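Local coordinates for protein phytochromobilin synthase (Solanum lycopersicum, PDB 6KME) that probably catalyses the ferredoxin-dependent reduction of biliverdin IX alpha, which it binds, to phytochromobilin, the chromophore of plant phytochromes, at residues L74-L87 against T259-N271. The protein carries 1 engineered substitution. Residues are numbered along the deposited sequence; the frame is centred on the assembly and turned at random.
Sequences LSFEAHKIRLLRSL and TKFLFNGVNELGN
The carbonyl oxygen of Leu262, at the last turn of helix 251-262, is gripped side-on by two nitrogens of Arg85. Arg85 NE lies 2.8 Å from Leu262 O, in the carbonyl plane and on a lone pair, while Arg85 NH2 reaches the same oxygen at 3.0 Å from a more tilted position. A helix end leaves carbonyls without amide partners, and arginine suits this one because its planar donors can satisfy it while NH1 makes a salt bridge with Asp99 of strand 96-104. Arg85 CG rests off-centre over the Phe261 ring, 4.2 Å from the centroid, in a CH-pi contact; beyond it the side chain bends at chi2 (-71°), turning the guanidinium to Leu262 O. Leu262 CD2 covers one guanidinium face and also meets Leu87 CB. A leucine here, with no nitrogen to offer, would probably leave the buried Leu262 O unsatisfied by this strand and Asp99 without its salt-bridge mate. The Phe261 ring edge meets Ser86 O, 3.6 Å from CZ.

Farther along, Arg82 holds Asn264 end-on: NH2 donates to Asn264 O at 2.9 Å and NH1 to OD1 at 3.2 Å, with the guanidinium and amide planes 14° apart. Asparagine fits because its ND2 can at the same time bond Lys260 O, tying the turn back to the helix. Gly265 is third in the type II turn from Phe263 to Val266, where a CB would press on Asn264 O and Arg82 NH2; Leu269 CD1 lies over one face of the Arg82 guanidinium, and Gln228 of helix 218-238 also binds NH2.

In the alpha/beta/alpha sandwich of ferredoxin-dependent bilin reductases, this helix end and loop pack on one face of the hairpin of strands 69-77 and 81-91, and helix 34-47 on the other, touching Leu74 and Ser86.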
loop_
_atom_site.group_PDB
_atom_site.type_symbol
_atom_site.label_atom_id
_atom_site.label_comp_id
_atom_site.label_asym_id
_atom_site.label_seq_id
_atom_site.Cartn_x
_atom_site.Cartn_y
_atom_site.Cartn_z
ATOM N N LEU A 74 -0.045 9.541 11.596
ATOM C CA LEU A 74 -0.917 8.960 12.608
ATOM C C LEU A 74 -0.698 7.455 12.632
ATOM O O LEU A 74 -0.383 6.858 11.606
ATOM C CB LEU A 74 -2.382 9.260 12.315
ATOM C CG LEU A 74 -2.841 10.708 12.266
ATOM C CD1 LEU A 74 -4.206 10.743 11.611
ATOM C CD2 LEU A 74 -2.907 11.287 13.681
ATOM N N SER A 75 -0.859 6.834 13.801
ATOM C CA SER A 75 -0.681 5.389 13.842
ATOM C C SER A 75 -1.541 4.782 14.946
ATOM O O SER A 75 -1.753 5.382 16.007
ATOM C CB SER A 75 0.799 5.001 14.011
ATOM O OG SER A 75 1.410 5.659 15.112
ATOM N N PHE A 76 -2.035 3.575 14.674
ATOM C CA PHE A 76 -2.954 2.887 15.570
ATOM C C PHE A 76 -2.715 1.391 15.446
ATOM O O PHE A 76 -2.047 0.920 14.519
ATOM C CB PHE A 76 -4.414 3.222 15.242
ATOM C CG PHE A 76 -4.722 4.687 15.288
ATOM C CD1 PHE A 76 -5.065 5.300 16.484
ATOM C CD2 PHE A 76 -4.657 5.455 14.135
ATOM C CE1 PHE A 76 -5.348 6.651 16.522
ATOM C CE2 PHE A 76 -4.935 6.807 14.176
ATOM C CZ PHE A 76 -5.270 7.404 15.358
ATOM N N GLU A 77 -3.269 0.645 16.395
ATOM C CA GLU A 77 -3.364 -0.799 16.270
ATOM C C GLU A 77 -4.728 -1.239 16.777
ATOM O O GLU A 77 -5.507 -0.436 17.307
ATOM C CB GLU A 77 -2.223 -1.522 17.007
ATOM C CG GLU A 77 -1.958 -1.076 18.428
ATOM C CD GLU A 77 -0.661 -1.662 18.968
ATOM O OE1 GLU A 77 0.430 -1.145 18.628
ATOM O OE2 GLU A 77 -0.735 -2.666 19.705
ATOM N N ALA A 78 -5.021 -2.525 16.573
ATOM C CA ALA A 78 -6.280 -3.134 16.998
ATOM C C ALA A 78 -6.022 -4.621 17.193
ATOM O O ALA A 78 -4.912 -5.108 16.948
ATOM C CB ALA A 78 -7.401 -2.866 15.983
ATOM N N HIS A 79 -7.053 -5.356 17.624
ATOM C CA HIS A 79 -6.833 -6.757 17.973
ATOM C C HIS A 79 -6.256 -7.554 16.805
ATOM O O HIS A 79 -5.380 -8.405 17.002
ATOM C CB HIS A 79 -8.118 -7.425 18.452
ATOM C CG HIS A 79 -7.914 -8.854 18.846
ATOM N ND1 HIS A 79 -7.314 -9.220 20.033
ATOM C CD2 HIS A 79 -8.190 -10.008 18.192
ATOM C CE1 HIS A 79 -7.246 -10.538 20.103
ATOM N NE2 HIS A 79 -7.778 -11.040 19.004
ATOM N N LYS A 80 -6.752 -7.320 15.592
ATOM C CA LYS A 80 -6.257 -8.038 14.418
ATOM C C LYS A 80 -5.282 -7.227 13.573
ATOM O O LYS A 80 -4.714 -7.777 12.623
ATOM C CB LYS A 80 -7.432 -8.491 13.535
ATOM C CG LYS A 80 -8.441 -9.387 14.284
ATOM C CD LYS A 80 -9.629 -9.753 13.399
ATOM C CE LYS A 80 -10.691 -10.556 14.182
ATOM N NZ LYS A 80 -11.836 -10.847 13.266
ATOM N N ILE A 81 -5.067 -5.951 13.893
ATOM C CA ILE A 81 -4.279 -5.040 13.065
ATOM C C ILE A 81 -2.976 -4.753 13.795
ATOM O O ILE A 81 -2.975 -4.134 14.868
ATOM C CB ILE A 81 -5.046 -3.749 12.766
ATOM C CG1 ILE A 81 -6.384 -4.090 12.102
ATOM C CG2 ILE A 81 -4.219 -2.803 11.873
ATOM C CD1 ILE A 81 -7.314 -2.918 11.989
ATOM N N ARG A 82 -1.861 -5.217 13.224
ATOM C CA ARG A 82 -0.551 -4.876 13.773
ATOM C C ARG A 82 -0.295 -3.370 13.709
ATOM O O ARG A 82 0.232 -2.778 14.660
ATOM C CB ARG A 82 0.543 -5.644 13.019
ATOM C CG ARG A 82 1.944 -5.494 13.601
ATOM C CD ARG A 82 2.978 -6.261 12.808
ATOM N NE ARG A 82 3.159 -5.720 11.448
ATOM C CZ ARG A 82 3.866 -4.637 11.149
ATOM N NH1 ARG A 82 4.468 -3.950 12.113
ATOM N NH2 ARG A 82 3.975 -4.237 9.880
ATOM N N LEU A 83 -0.660 -2.733 12.601
ATOM C CA LEU A 83 -0.344 -1.317 12.415
ATOM C C LEU A 83 -1.285 -0.722 11.384
ATOM O O LEU A 83 -1.353 -1.206 10.250
ATOM C CB LEU A 83 1.113 -1.120 11.976
ATOM C CG LEU A 83 1.465 0.344 11.694
ATOM C CD1 LEU A 83 1.188 1.244 12.926
ATOM C CD2 LEU A 83 2.915 0.473 11.232
ATOM N N LEU A 84 -2.006 0.316 11.777
ATOM C CA LEU A 84 -2.751 1.160 10.855
ATOM C C LEU A 84 -2.084 2.525 10.902
ATOM O O LEU A 84 -2.026 3.142 11.969
ATOM C CB LEU A 84 -4.220 1.265 11.263
ATOM C CG LEU A 84 -5.167 2.091 10.393
ATOM C CD1 LEU A 84 -5.341 1.411 9.064
ATOM C CD2 LEU A 84 -6.535 2.238 11.092
ATOM N N ARG A 85 -1.568 2.993 9.762
ATOM C CA ARG A 85 -0.781 4.220 9.792
ATOM C C ARG A 85 -1.036 5.052 8.539
ATOM O O ARG A 85 -1.306 4.525 7.451
ATOM C CB ARG A 85 0.720 3.912 9.984
ATOM C CG ARG A 85 1.570 3.820 8.711
ATOM C CD ARG A 85 1.256 2.575 7.893
ATOM N NE ARG A 85 2.144 2.402 6.726
ATOM C CZ ARG A 85 1.981 3.007 5.550
ATOM N NH1 ARG A 85 0.985 3.860 5.380
ATOM N NH2 ARG A 85 2.819 2.759 4.542
ATOM N N SER A 86 -0.979 6.370 8.718
ATOM C CA SER A 86 -1.174 7.303 7.622
ATOM C C SER A 86 -0.076 8.357 7.623
ATOM O O SER A 86 0.386 8.807 8.681
ATOM C CB SER A 86 -2.540 7.993 7.698
ATOM O OG SER A 86 -2.621 8.816 8.844
ATOM N N LEU A 87 0.343 8.728 6.422
ATOM C CA LEU A 87 1.176 9.898 6.186
ATOM C C LEU A 87 0.391 10.788 5.242
ATOM O O LEU A 87 -0.095 10.317 4.209
ATOM C CB LEU A 87 2.531 9.519 5.585
ATOM C CG LEU A 87 3.366 10.670 4.994
ATOM C CD1 LEU A 87 3.826 11.652 6.084
ATOM C CD2 LEU A 87 4.562 10.140 4.217
ATOM N N THR A 259 11.606 3.159 6.990
ATOM C CA THR A 259 11.837 1.847 7.575
ATOM C C THR A 259 11.225 1.677 8.962
ATOM O O THR A 259 10.929 0.543 9.362
ATOM C CB THR A 259 13.333 1.567 7.669
ATOM O OG1 THR A 259 13.951 2.599 8.452
ATOM C CG2 THR A 259 13.952 1.535 6.274
ATOM N N LYS A 260 11.061 2.762 9.722
ATOM C CA LYS A 260 10.549 2.652 11.085
ATOM C C LYS A 260 9.095 3.072 11.228
ATOM O O LYS A 260 8.466 2.745 12.250
ATOM C CB LYS A 260 11.410 3.483 12.044
ATOM C CG LYS A 260 12.861 3.024 12.098
ATOM C CD LYS A 260 13.545 3.528 13.354
ATOM C CE LYS A 260 15.053 3.364 13.278
ATOM N NZ LYS A 260 15.680 4.368 12.366
ATOM N N PHE A 261 8.529 3.770 10.239
ATOM C CA PHE A 261 7.123 4.170 10.311
ATOM C C PHE A 261 6.321 3.573 9.160
ATOM O O PHE A 261 5.463 2.716 9.403
ATOM C CB PHE A 261 6.983 5.696 10.369
ATOM C CG PHE A 261 5.558 6.164 10.432
ATOM C CD1 PHE A 261 4.856 6.126 11.636
ATOM C CD2 PHE A 261 4.897 6.588 9.277
ATOM C CE1 PHE A 261 3.538 6.534 11.701
ATOM C CE2 PHE A 261 3.580 7.004 9.330
ATOM C CZ PHE A 261 2.892 6.974 10.547
ATOM N N LEU A 262 6.572 3.984 7.911
ATOM C CA LEU A 262 5.712 3.548 6.813
ATOM C C LEU A 262 5.745 2.041 6.658
ATOM O O LEU A 262 4.709 1.412 6.423
ATOM C CB LEU A 262 6.138 4.216 5.498
ATOM C CG LEU A 262 5.938 5.737 5.451
ATOM C CD1 LEU A 262 6.562 6.300 4.191
ATOM C CD2 LEU A 262 4.437 6.090 5.513
ATOM N N PHE A 263 6.927 1.440 6.760
ATOM C CA PHE A 263 7.055 -0.001 6.619
ATOM C C PHE A 263 7.659 -0.593 7.873
ATOM O O PHE A 263 8.436 -1.545 7.833
ATOM C CB PHE A 263 7.811 -0.331 5.333
ATOM C CG PHE A 263 7.146 0.302 4.152
ATOM C CD1 PHE A 263 5.872 -0.108 3.782
ATOM C CD2 PHE A 263 7.699 1.398 3.528
ATOM C CE1 PHE A 263 5.201 0.518 2.746
ATOM C CE2 PHE A 263 7.043 2.030 2.487
ATOM C CZ PHE A 263 5.792 1.591 2.098
ATOM N N ASN A 264 7.272 -0.007 9.010
ATOM C CA ASN A 264 7.569 -0.564 10.323
ATOM C C ASN A 264 7.313 -2.064 10.315
ATOM O O ASN A 264 6.283 -2.529 9.817
ATOM C CB ASN A 264 6.702 0.128 11.380
ATOM C CG ASN A 264 6.876 -0.467 12.759
ATOM O OD1 ASN A 264 6.231 -1.452 13.099
ATOM N ND2 ASN A 264 7.737 0.138 13.568
ATOM N N GLY A 265 8.277 -2.818 10.828
ATOM C CA GLY A 265 8.272 -4.261 10.759
ATOM C C GLY A 265 9.348 -4.827 9.853
ATOM O O GLY A 265 9.689 -6.013 9.979
ATOM N N VAL A 266 9.892 -4.020 8.937
ATOM C CA VAL A 266 11.005 -4.510 8.131
ATOM C C VAL A 266 12.183 -4.884 9.031
ATOM O O VAL A 266 12.925 -5.828 8.733
ATOM C CB VAL A 266 11.384 -3.470 7.049
ATOM C CG1 VAL A 266 11.856 -2.198 7.695
ATOM C CG2 VAL A 266 12.437 -4.027 6.132
ATOM N N ASN A 267 12.345 -4.198 10.173
ATOM C CA ASN A 267 13.409 -4.571 11.100
ATOM C C ASN A 267 13.012 -5.741 11.998
ATOM O O ASN A 267 13.853 -6.591 12.308
ATOM C CB ASN A 267 13.815 -3.380 11.969
ATOM C CG ASN A 267 14.577 -2.320 11.195
ATOM O OD1 ASN A 267 15.191 -2.602 10.164
ATOM N ND2 ASN A 267 14.543 -1.085 11.693
ATOM N N GLU A 268 11.751 -5.819 12.420
ATOM C CA GLU A 268 11.383 -6.733 13.500
ATOM C C GLU A 268 10.818 -8.071 13.040
ATOM O O GLU A 268 10.952 -9.060 13.767
ATOM C CB GLU A 268 10.363 -6.072 14.438
ATOM N N LEU A 269 10.184 -8.148 11.873
ATOM C CA LEU A 269 9.455 -9.353 11.498
ATOM C C LEU A 269 10.320 -10.403 10.812
ATOM O O LEU A 269 9.818 -11.492 10.515
ATOM C CB LEU A 269 8.274 -8.993 10.589
ATOM C CG LEU A 269 7.151 -8.164 11.220
ATOM C CD1 LEU A 269 6.012 -7.983 10.233
ATOM C CD2 LEU A 269 6.657 -8.820 12.474
ATOM N N GLY A 270 11.588 -10.112 10.545
ATOM C CA GLY A 270 12.434 -11.053 9.827
ATOM C C GLY A 270 13.845 -10.515 9.717
ATOM O O GLY A 270 14.101 -9.330 9.952
ATOM N N ASN A 271 14.759 -11.413 9.343
ATOM C CA ASN A 271 16.176 -11.098 9.208
ATOM C C ASN A 271 16.656 -11.028 7.761
ATOM O O ASN A 271 17.747 -10.503 7.519
ATOM C CB ASN A 271 17.030 -12.136 9.953
ATOM C CG ASN A 271 16.837 -12.081 11.450
ATOM O OD1 ASN A 271 16.669 -11.002 12.027
ATOM N ND2 ASN A 271 16.852 -13.249 12.093
#